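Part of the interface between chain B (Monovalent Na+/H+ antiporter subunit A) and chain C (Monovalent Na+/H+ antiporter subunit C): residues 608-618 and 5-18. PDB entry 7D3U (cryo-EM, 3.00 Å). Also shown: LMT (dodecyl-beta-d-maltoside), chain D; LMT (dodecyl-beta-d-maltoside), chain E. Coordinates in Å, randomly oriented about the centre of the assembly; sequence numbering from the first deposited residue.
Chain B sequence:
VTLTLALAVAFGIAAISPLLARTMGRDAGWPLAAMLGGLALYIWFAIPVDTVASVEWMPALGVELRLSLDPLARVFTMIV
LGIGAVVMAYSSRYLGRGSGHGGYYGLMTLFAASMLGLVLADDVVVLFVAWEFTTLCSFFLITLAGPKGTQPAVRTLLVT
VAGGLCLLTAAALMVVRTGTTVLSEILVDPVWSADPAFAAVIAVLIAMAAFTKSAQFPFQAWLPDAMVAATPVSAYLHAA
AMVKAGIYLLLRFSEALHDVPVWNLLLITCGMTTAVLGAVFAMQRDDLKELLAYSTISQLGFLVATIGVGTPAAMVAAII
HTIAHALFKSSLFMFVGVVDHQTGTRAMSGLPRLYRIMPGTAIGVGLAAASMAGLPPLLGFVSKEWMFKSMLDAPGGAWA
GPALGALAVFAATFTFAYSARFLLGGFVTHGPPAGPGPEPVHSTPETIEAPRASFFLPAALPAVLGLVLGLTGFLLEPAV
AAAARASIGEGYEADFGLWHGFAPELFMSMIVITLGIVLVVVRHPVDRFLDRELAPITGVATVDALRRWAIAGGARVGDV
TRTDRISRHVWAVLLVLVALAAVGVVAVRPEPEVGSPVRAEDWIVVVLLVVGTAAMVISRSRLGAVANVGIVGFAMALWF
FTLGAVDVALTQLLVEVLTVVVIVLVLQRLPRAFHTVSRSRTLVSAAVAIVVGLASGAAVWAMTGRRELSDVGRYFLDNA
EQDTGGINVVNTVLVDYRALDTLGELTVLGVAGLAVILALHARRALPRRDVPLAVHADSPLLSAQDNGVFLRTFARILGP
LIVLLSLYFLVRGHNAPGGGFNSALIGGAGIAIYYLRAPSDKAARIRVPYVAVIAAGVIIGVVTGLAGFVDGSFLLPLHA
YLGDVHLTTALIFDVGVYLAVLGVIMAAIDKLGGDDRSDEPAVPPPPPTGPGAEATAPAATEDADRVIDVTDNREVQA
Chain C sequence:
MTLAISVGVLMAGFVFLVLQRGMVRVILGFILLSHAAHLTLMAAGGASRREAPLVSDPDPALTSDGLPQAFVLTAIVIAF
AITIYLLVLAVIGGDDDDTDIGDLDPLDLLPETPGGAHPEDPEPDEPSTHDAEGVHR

Chain B, residues 608-618: LLVVGTAAMVI
Chain C (5-18) ISVGVLMAGFVFLV

Two helices of different subunits run side by side in the same direction, their axes only 5° apart and 9.8 Å at closest approach. Chain B is helical through Val617(B), and chain C is helical from Ile5(C) onward; both helices begin earlier in their chains. Phi/psi stay near -65/-41 over most of their length, and each backbone N donates to the O four residues earlier, as Gly612(B) N does to Leu608(B) O at 2.9 Å; Ile618(B), at -106/8, is the first residue to leave the chain B helix. Register is set by two CA-CA pairs, Val610(B) with Val9(C) at 6.4 Å and Val617(B) with Gly13(C) at 6.3 Å.

No hydrogen bond crosses the contact, so shape carries it. The hollow is Gly13(C). Thr613(B) CG2 lies 4.1 Å from Gly13(C) CA and Val617(B) CG1 lies 3.9 Å from the same CA; a CB here would point toward chain B and come within 2.8 Å of Thr613(B) CG2, a clash. Thr613(B), chi1 m, turns its polar atom to its own helix: OG1 donates to Leu609(B) O at 2.9 Å. OG1 of Thr613(B) also packs 3.4 Å from Leu10(C) CD2.

Above this hollow, toward the N-termini, Leu609(B) (t, p) sets CD2 3.7 Å from Ser6(C) CB and 3.8 Å from CD1 of Leu10(C) (m, t), whose CB points sideways while its end comes nearer. Val610(B) and Val9(C), both t, meet CG2 to CG2 at 3.6 Å.

Below it, Val617(B) (m) sets CG1 3.9 Å from CG of Leu17(C) (m, t), and Met616(B) (t, t, m) brings SD 3.9 Å from Leu17(C) CD1. Phe16(C), chi1 t and chi2 85°, places CD2 4.1 Å from Val617(B) CB, while the detergent chain of LMT (chain D) covers one ring face.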

ATOM      1  N   LEU B 608     -29.894  -5.359  24.772  1.00 74.45           N
ATOM      2  CA  LEU B 608     -29.991  -3.997  24.261  1.00 74.45           C
ATOM      3  C   LEU B 608     -29.023  -3.765  23.107  1.00 74.45           C
ATOM      4  O   LEU B 608     -29.368  -3.103  22.122  1.00 74.45           O
ATOM      5  CB  LEU B 608     -29.745  -2.994  25.384  1.00 74.45           C
ATOM      6  CG  LEU B 608     -30.944  -2.818  26.311  1.00 74.45           C
ATOM      7  CD1 LEU B 608     -30.611  -1.862  27.429  1.00 74.45           C
ATOM      8  CD2 LEU B 608     -32.143  -2.326  25.525  1.00 74.45           C
ATOM      9  N   LEU B 609     -27.816  -4.329  23.193  1.00 72.66           N
ATOM     10  CA  LEU B 609     -26.851  -4.166  22.112  1.00 72.66           C
ATOM     11  C   LEU B 609     -27.293  -4.912  20.861  1.00 72.66           C
ATOM     12  O   LEU B 609     -27.154  -4.398  19.746  1.00 72.66           O
ATOM     13  CB  LEU B 609     -25.475  -4.647  22.562  1.00 72.66           C
ATOM     14  CG  LEU B 609     -24.319  -4.305  21.627  1.00 72.66           C
ATOM     15  CD1 LEU B 609     -24.229  -2.806  21.430  1.00 72.66           C
ATOM     16  CD2 LEU B 609     -23.019  -4.851  22.178  1.00 72.66           C
ATOM     17  N   VAL B 610     -27.829  -6.123  21.026  1.00 72.09           N
ATOM     18  CA  VAL B 610     -28.328  -6.877  19.879  1.00 72.09           C
ATOM     19  C   VAL B 610     -29.473  -6.131  19.213  1.00 72.09           C
ATOM     20  O   VAL B 610     -29.541  -6.036  17.981  1.00 72.09           O
ATOM     21  CB  VAL B 610     -28.754  -8.290  20.318  1.00 72.09           C
ATOM     22  CG1 VAL B 610     -29.632  -8.937  19.263  1.00 72.09           C
ATOM     23  CG2 VAL B 610     -27.535  -9.144  20.603  1.00 72.09           C
ATOM     24  N   VAL B 611     -30.384  -5.579  20.016  1.00 73.58           N
ATOM     25  CA  VAL B 611     -31.527  -4.862  19.466  1.00 73.58           C
ATOM     26  C   VAL B 611     -31.071  -3.604  18.738  1.00 73.58           C
ATOM     27  O   VAL B 611     -31.552  -3.299  17.641  1.00 73.58           O
ATOM     28  CB  VAL B 611     -32.535  -4.549  20.585  1.00 73.58           C
ATOM     29  CG1 VAL B 611     -33.358  -3.338  20.236  1.00 73.58           C
ATOM     30  CG2 VAL B 611     -33.435  -5.744  20.829  1.00 73.58           C
ATOM     31  N   GLY B 612     -30.126  -2.862  19.321  1.00 74.04           N
ATOM     32  CA  GLY B 612     -29.609  -1.683  18.646  1.00 74.04           C
ATOM     33  C   GLY B 612     -28.908  -2.014  17.343  1.00 74.04           C
ATOM     34  O   GLY B 612     -29.104  -1.336  16.331  1.00 74.04           O
ATOM     35  N   THR B 613     -28.099  -3.076  17.341  1.00 72.92           N
ATOM     36  CA  THR B 613     -27.395  -3.467  16.124  1.00 72.92           C
ATOM     37  C   THR B 613     -28.367  -3.918  15.041  1.00 72.92           C
ATOM     38  O   THR B 613     -28.196  -3.577  13.865  1.00 72.92           O
ATOM     39  CB  THR B 613     -26.390  -4.573  16.438  1.00 72.92           C
ATOM     40  OG1 THR B 613     -25.452  -4.103  17.412  1.00 72.92           O
ATOM     41  CG2 THR B 613     -25.640  -4.985  15.185  1.00 72.92           C
ATOM     42  N   ALA B 614     -29.398  -4.678  15.416  1.00 72.63           N
ATOM     43  CA  ALA B 614     -30.385  -5.103  14.432  1.00 72.63           C
ATOM     44  C   ALA B 614     -31.160  -3.913  13.883  1.00 72.63           C
ATOM     45  O   ALA B 614     -31.389  -3.820  12.671  1.00 72.63           O
ATOM     46  CB  ALA B 614     -31.336  -6.127  15.049  1.00 72.63           C
ATOM     47  N   ALA B 615     -31.558  -2.986  14.756  1.00 73.52           N
ATOM     48  CA  ALA B 615     -32.272  -1.802  14.295  1.00 73.52           C
ATOM     49  C   ALA B 615     -31.393  -0.930  13.414  1.00 73.52           C
ATOM     50  O   ALA B 615     -31.905  -0.204  12.556  1.00 73.52           O
ATOM     51  CB  ALA B 615     -32.787  -1.003  15.490  1.00 73.52           C
ATOM     52  N   MET B 616     -30.074  -0.980  13.607  1.00 75.15           N
ATOM     53  CA  MET B 616     -29.184  -0.220  12.738  1.00 75.15           C
ATOM     54  C   MET B 616     -29.010  -0.897  11.386  1.00 75.15           C
ATOM     55  O   MET B 616     -28.990  -0.222  10.351  1.00 75.15           O
ATOM     56  CB  MET B 616     -27.822  -0.031  13.402  1.00 75.15           C
ATOM     57  CG  MET B 616     -26.839   0.751  12.549  1.00 75.15           C
ATOM     58  SD  MET B 616     -25.190   0.821  13.265  1.00 75.15           S
ATOM     59  CE  MET B 616     -25.596   1.128  14.976  1.00 75.15           C
ATOM     60  N   VAL B 617     -28.886  -2.224  11.371  1.00 72.90           N
ATOM     61  CA  VAL B 617     -28.634  -2.912  10.109  1.00 72.90           C
ATOM     62  C   VAL B 617     -29.897  -3.100   9.280  1.00 72.90           C
ATOM     63  O   VAL B 617     -29.798  -3.370   8.078  1.00 72.90           O
ATOM     64  CB  VAL B 617     -27.959  -4.275  10.334  1.00 72.90           C
ATOM     65  CG1 VAL B 617     -26.678  -4.105  11.128  1.00 72.90           C
ATOM     66  CG2 VAL B 617     -28.907  -5.226  11.034  1.00 72.90           C
ATOM     67  N   ILE B 618     -31.083  -2.967   9.872  1.00 73.91           N
ATOM     68  CA  ILE B 618     -32.322  -3.040   9.106  1.00 73.91           C
ATOM     69  C   ILE B 618     -32.960  -1.669   8.926  1.00 73.91           C
ATOM     70  O   ILE B 618     -34.083  -1.573   8.421  1.00 73.91           O
ATOM     71  CB  ILE B 618     -33.316  -4.032   9.730  1.00 73.91           C
ATOM     72  CG1 ILE B 618     -34.033  -3.406  10.926  1.00 73.91           C
ATOM     73  CG2 ILE B 618     -32.607  -5.313  10.130  1.00 73.91           C
ATOM     74  CD1 ILE B 618     -35.089  -4.296  11.526  1.00 73.91           C
TER
ATOM     75  N   ILE C   5     -21.074 -13.211  22.707  1.00 73.04           N
ATOM     76  CA  ILE C   5     -22.296 -13.017  21.932  1.00 73.04           C
ATOM     77  C   ILE C   5     -22.364 -11.593  21.400  1.00 73.04           C
ATOM     78  O   ILE C   5     -22.700 -11.365  20.230  1.00 73.04           O
ATOM     79  CB  ILE C   5     -23.529 -13.359  22.785  1.00 73.04           C
ATOM     80  CG1 ILE C   5     -23.562 -14.851  23.098  1.00 73.04           C
ATOM     81  CG2 ILE C   5     -24.802 -12.944  22.072  1.00 73.04           C
ATOM     82  CD1 ILE C   5     -24.783 -15.274  23.867  1.00 73.04           C
ATOM     83  N   SER C   6     -22.036 -10.613  22.244  1.00 72.58           N
ATOM     84  CA  SER C   6     -22.089  -9.222  21.807  1.00 72.58           C
ATOM     85  C   SER C   6     -21.042  -8.935  20.739  1.00 72.58           C
ATOM     86  O   SER C   6     -21.317  -8.222  19.768  1.00 72.58           O
ATOM     87  CB  SER C   6     -21.913  -8.292  23.003  1.00 72.58           C
ATOM     88  OG  SER C   6     -20.625  -8.437  23.567  1.00 72.58           O
ATOM     89  N   VAL C   7     -19.838  -9.489  20.892  1.00 69.97           N
ATOM     90  CA  VAL C   7     -18.804  -9.287  19.881  1.00 69.97           C
ATOM     91  C   VAL C   7     -19.216  -9.928  18.564  1.00 69.97           C
ATOM     92  O   VAL C   7     -19.017  -9.349  17.492  1.00 69.97           O
ATOM     93  CB  VAL C   7     -17.451  -9.830  20.374  1.00 69.97           C
ATOM     94  CG1 VAL C   7     -16.499  -9.989  19.209  1.00 69.97           C
ATOM     95  CG2 VAL C   7     -16.857  -8.898  21.400  1.00 69.97           C
ATOM     96  N   GLY C   8     -19.797 -11.127  18.618  1.00 70.22           N
ATOM     97  CA  GLY C   8     -20.254 -11.767  17.398  1.00 70.22           C
ATOM     98  C   GLY C   8     -21.352 -10.982  16.707  1.00 70.22           C
ATOM     99  O   GLY C   8     -21.356 -10.848  15.482  1.00 70.22           O
ATOM    100  N   VAL C   9     -22.288 -10.437  17.485  1.00 69.48           N
ATOM    101  CA  VAL C   9     -23.369  -9.652  16.898  1.00 69.48           C
ATOM    102  C   VAL C   9     -22.826  -8.374  16.272  1.00 69.48           C
ATOM    103  O   VAL C   9     -23.228  -7.989  15.167  1.00 69.48           O
ATOM    104  CB  VAL C   9     -24.446  -9.358  17.955  1.00 69.48           C
ATOM    105  CG1 VAL C   9     -25.363  -8.250  17.483  1.00 69.48           C
ATOM    106  CG2 VAL C   9     -25.238 -10.615  18.248  1.00 69.48           C
ATOM    107  N   LEU C  10     -21.892  -7.705  16.952  1.00 69.70           N
ATOM    108  CA  LEU C  10     -21.311  -6.489  16.391  1.00 69.70           C
ATOM    109  C   LEU C  10     -20.503  -6.789  15.135  1.00 69.70           C
ATOM    110  O   LEU C  10     -20.540  -6.021  14.168  1.00 69.70           O
ATOM    111  CB  LEU C  10     -20.443  -5.792  17.434  1.00 69.70           C
ATOM    112  CG  LEU C  10     -21.201  -5.095  18.560  1.00 69.70           C
ATOM    113  CD1 LEU C  10     -20.232  -4.552  19.588  1.00 69.70           C
ATOM    114  CD2 LEU C  10     -22.068  -3.984  18.005  1.00 69.70           C
ATOM    115  N   MET C  11     -19.772  -7.905  15.124  1.00 71.98           N
ATOM    116  CA  MET C  11     -18.997  -8.262  13.942  1.00 71.98           C
ATOM    117  C   MET C  11     -19.906  -8.618  12.775  1.00 71.98           C
ATOM    118  O   MET C  11     -19.610  -8.272  11.626  1.00 71.98           O
ATOM    119  CB  MET C  11     -18.053  -9.419  14.262  1.00 71.98           C
ATOM    120  CG  MET C  11     -16.822  -9.008  15.043  1.00 71.98           C
ATOM    121  SD  MET C  11     -15.727  -7.945  14.092  1.00 71.98           S
ATOM    122  CE  MET C  11     -15.536  -8.915  12.603  1.00 71.98           C
ATOM    123  N   ALA C  12     -21.019  -9.303  13.046  1.00 69.57           N
ATOM    124  CA  ALA C  12     -21.979  -9.589  11.986  1.00 69.57           C
ATOM    125  C   ALA C  12     -22.586  -8.304  11.442  1.00 69.57           C
ATOM    126  O   ALA C  12     -22.731  -8.142  10.223  1.00 69.57           O
ATOM    127  CB  ALA C  12     -23.071 -10.523  12.501  1.00 69.57           C
ATOM    128  N   GLY C  13     -22.943  -7.375  12.331  1.00 69.52           N
ATOM    129  CA  GLY C  13     -23.453  -6.094  11.879  1.00 69.52           C
ATOM    130  C   GLY C  13     -22.453  -5.342  11.025  1.00 69.52           C
ATOM    131  O   GLY C  13     -22.814  -4.747  10.007  1.00 69.52           O
ATOM    132  N   PHE C  14     -21.177  -5.371  11.418  1.00 69.12           N
ATOM    133  CA  PHE C  14     -20.144  -4.722  10.618  1.00 69.12           C
ATOM    134  C   PHE C  14     -20.025  -5.371   9.248  1.00 69.12           C
ATOM    135  O   PHE C  14     -19.999  -4.679   8.224  1.00 69.12           O
ATOM    136  CB  PHE C  14     -18.797  -4.771  11.334  1.00 69.12           C
ATOM    137  CG  PHE C  14     -17.627  -4.899  10.398  1.00 69.12           C
ATOM    138  CD1 PHE C  14     -17.232  -3.834   9.608  1.00 69.12           C
ATOM    139  CD2 PHE C  14     -16.930  -6.088  10.301  1.00 69.12           C
ATOM    140  CE1 PHE C  14     -16.166  -3.952   8.745  1.00 69.12           C
ATOM    141  CE2 PHE C  14     -15.862  -6.209   9.437  1.00 69.12           C
ATOM    142  CZ  PHE C  14     -15.481  -5.140   8.660  1.00 69.12           C
ATOM    143  N   VAL C  15     -19.920  -6.699   9.209  1.00 69.32           N
ATOM    144  CA  VAL C  15     -19.730  -7.389   7.937  1.00 69.32           C
ATOM    145  C   VAL C  15     -20.913  -7.136   7.016  1.00 69.32           C
ATOM    146  O   VAL C  15     -20.753  -7.012   5.796  1.00 69.32           O
ATOM    147  CB  VAL C  15     -19.496  -8.892   8.169  1.00 69.32           C
ATOM    148  CG1 VAL C  15     -19.479  -9.632   6.851  1.00 69.32           C
ATOM    149  CG2 VAL C  15     -18.190  -9.114   8.905  1.00 69.32           C
ATOM    150  N   PHE C  16     -22.116  -7.027   7.581  1.00 71.64           N
ATOM    151  CA  PHE C  16     -23.277  -6.733   6.748  1.00 71.64           C
ATOM    152  C   PHE C  16     -23.238  -5.299   6.232  1.00 71.64           C
ATOM    153  O   PHE C  16     -23.368  -5.063   5.026  1.00 71.64           O
ATOM    154  CB  PHE C  16     -24.566  -6.987   7.523  1.00 71.64           C
ATOM    155  CG  PHE C  16     -25.807  -6.739   6.720  1.00 71.64           C
ATOM    156  CD1 PHE C  16     -26.320  -7.722   5.897  1.00 71.64           C
ATOM    157  CD2 PHE C  16     -26.455  -5.520   6.780  1.00 71.64           C
ATOM    158  CE1 PHE C  16     -27.458  -7.496   5.155  1.00 71.64           C
ATOM    159  CE2 PHE C  16     -27.593  -5.290   6.038  1.00 71.64           C
ATOM    160  CZ  PHE C  16     -28.094  -6.279   5.225  1.00 71.64           C
ATOM    161  N   LEU C  17     -23.059  -4.327   7.130  1.00 70.56           N
ATOM    162  CA  LEU C  17     -23.137  -2.926   6.730  1.00 70.56           C
ATOM    163  C   LEU C  17     -22.028  -2.552   5.757  1.00 70.56           C
ATOM    164  O   LEU C  17     -22.262  -1.815   4.793  1.00 70.56           O
ATOM    165  CB  LEU C  17     -23.086  -2.030   7.964  1.00 70.56           C
ATOM    166  CG  LEU C  17     -24.375  -1.957   8.777  1.00 70.56           C
ATOM    167  CD1 LEU C  17     -24.190  -1.039   9.968  1.00 70.56           C
ATOM    168  CD2 LEU C  17     -25.518  -1.482   7.904  1.00 70.56           C
ATOM    169  N   VAL C  18     -20.811  -3.047   5.991  1.00 70.58           N
ATOM    170  CA  VAL C  18     -19.681  -2.668   5.150  1.00 70.58           C
ATOM    171  C   VAL C  18     -19.833  -3.224   3.742  1.00 70.58           C
ATOM    172  O   VAL C  18     -19.126  -2.800   2.821  1.00 70.58           O
ATOM    173  CB  VAL C  18     -18.361  -3.128   5.796  1.00 70.58           C
ATOM    174  CG1 VAL C  18     -17.192  -2.848   4.872  1.00 70.58           C
ATOM    175  CG2 VAL C  18     -18.161  -2.450   7.137  1.00 70.58           C
TER
HETATM  176  C1  LMT D2202     -27.245  -8.490  13.609  1.00 72.44           C
HETATM  177  C2  LMT D2202     -26.923  -8.432  12.146  1.00 72.44           C
HETATM  178  C3  LMT D2202     -27.609  -9.432  11.278  1.00 72.44           C
HETATM  179  C4  LMT D2202     -27.174  -9.176   9.861  1.00 72.44           C
HETATM  180  C5  LMT D2202     -28.254  -9.571   8.913  1.00 72.44           C
HETATM  181  C6  LMT D2202     -29.308  -8.522   8.803  1.00 72.44           C
HETATM  182  C7  LMT D2202     -30.204  -8.811   7.636  1.00 72.44           C
HETATM  183  C8  LMT D2202     -31.025  -7.601   7.359  1.00 72.44           C
HETATM  184  C9  LMT D2202     -31.980  -7.739   6.219  1.00 72.44           C
HETATM  185  C10 LMT D2202     -32.434  -6.353   5.857  1.00 72.44           C
HETATM  186  C11 LMT D2202     -33.779  -6.365   5.202  1.00 72.44           C
HETATM  187  C12 LMT D2202     -34.857  -6.747   6.161  1.00 72.44           C
HETATM  188  C1  LMT E1213     -19.188 -20.693  21.861  1.00 72.94           C
HETATM  189  C2  LMT E1213     -19.769 -19.321  21.699  1.00 72.94           C
HETATM  190  C3  LMT E1213     -20.218 -18.952  20.326  1.00 72.94           C
HETATM  191  C4  LMT E1213     -20.614 -17.500  20.355  1.00 72.94           C
HETATM  192  C5  LMT E1213     -21.708 -17.253  19.376  1.00 72.94           C
HETATM  193  C6  LMT E1213     -21.756 -15.832  18.931  1.00 72.94           C
HETATM  194  C7  LMT E1213     -23.104 -15.538  18.345  1.00 72.94           C
HETATM  195  C8  LMT E1213     -22.946 -14.561  17.234  1.00 72.94           C
HETATM  196  C9  LMT E1213     -24.182 -14.359  16.421  1.00 72.94           C
HETATM  197  C10 LMT E1213     -23.749 -13.980  15.034  1.00 72.94           C
HETATM  198  C11 LMT E1213     -24.830 -13.253  14.302  1.00 72.94           C
HETATM  199  C12 LMT E1213     -26.096 -14.039  14.260  1.00 72.94           C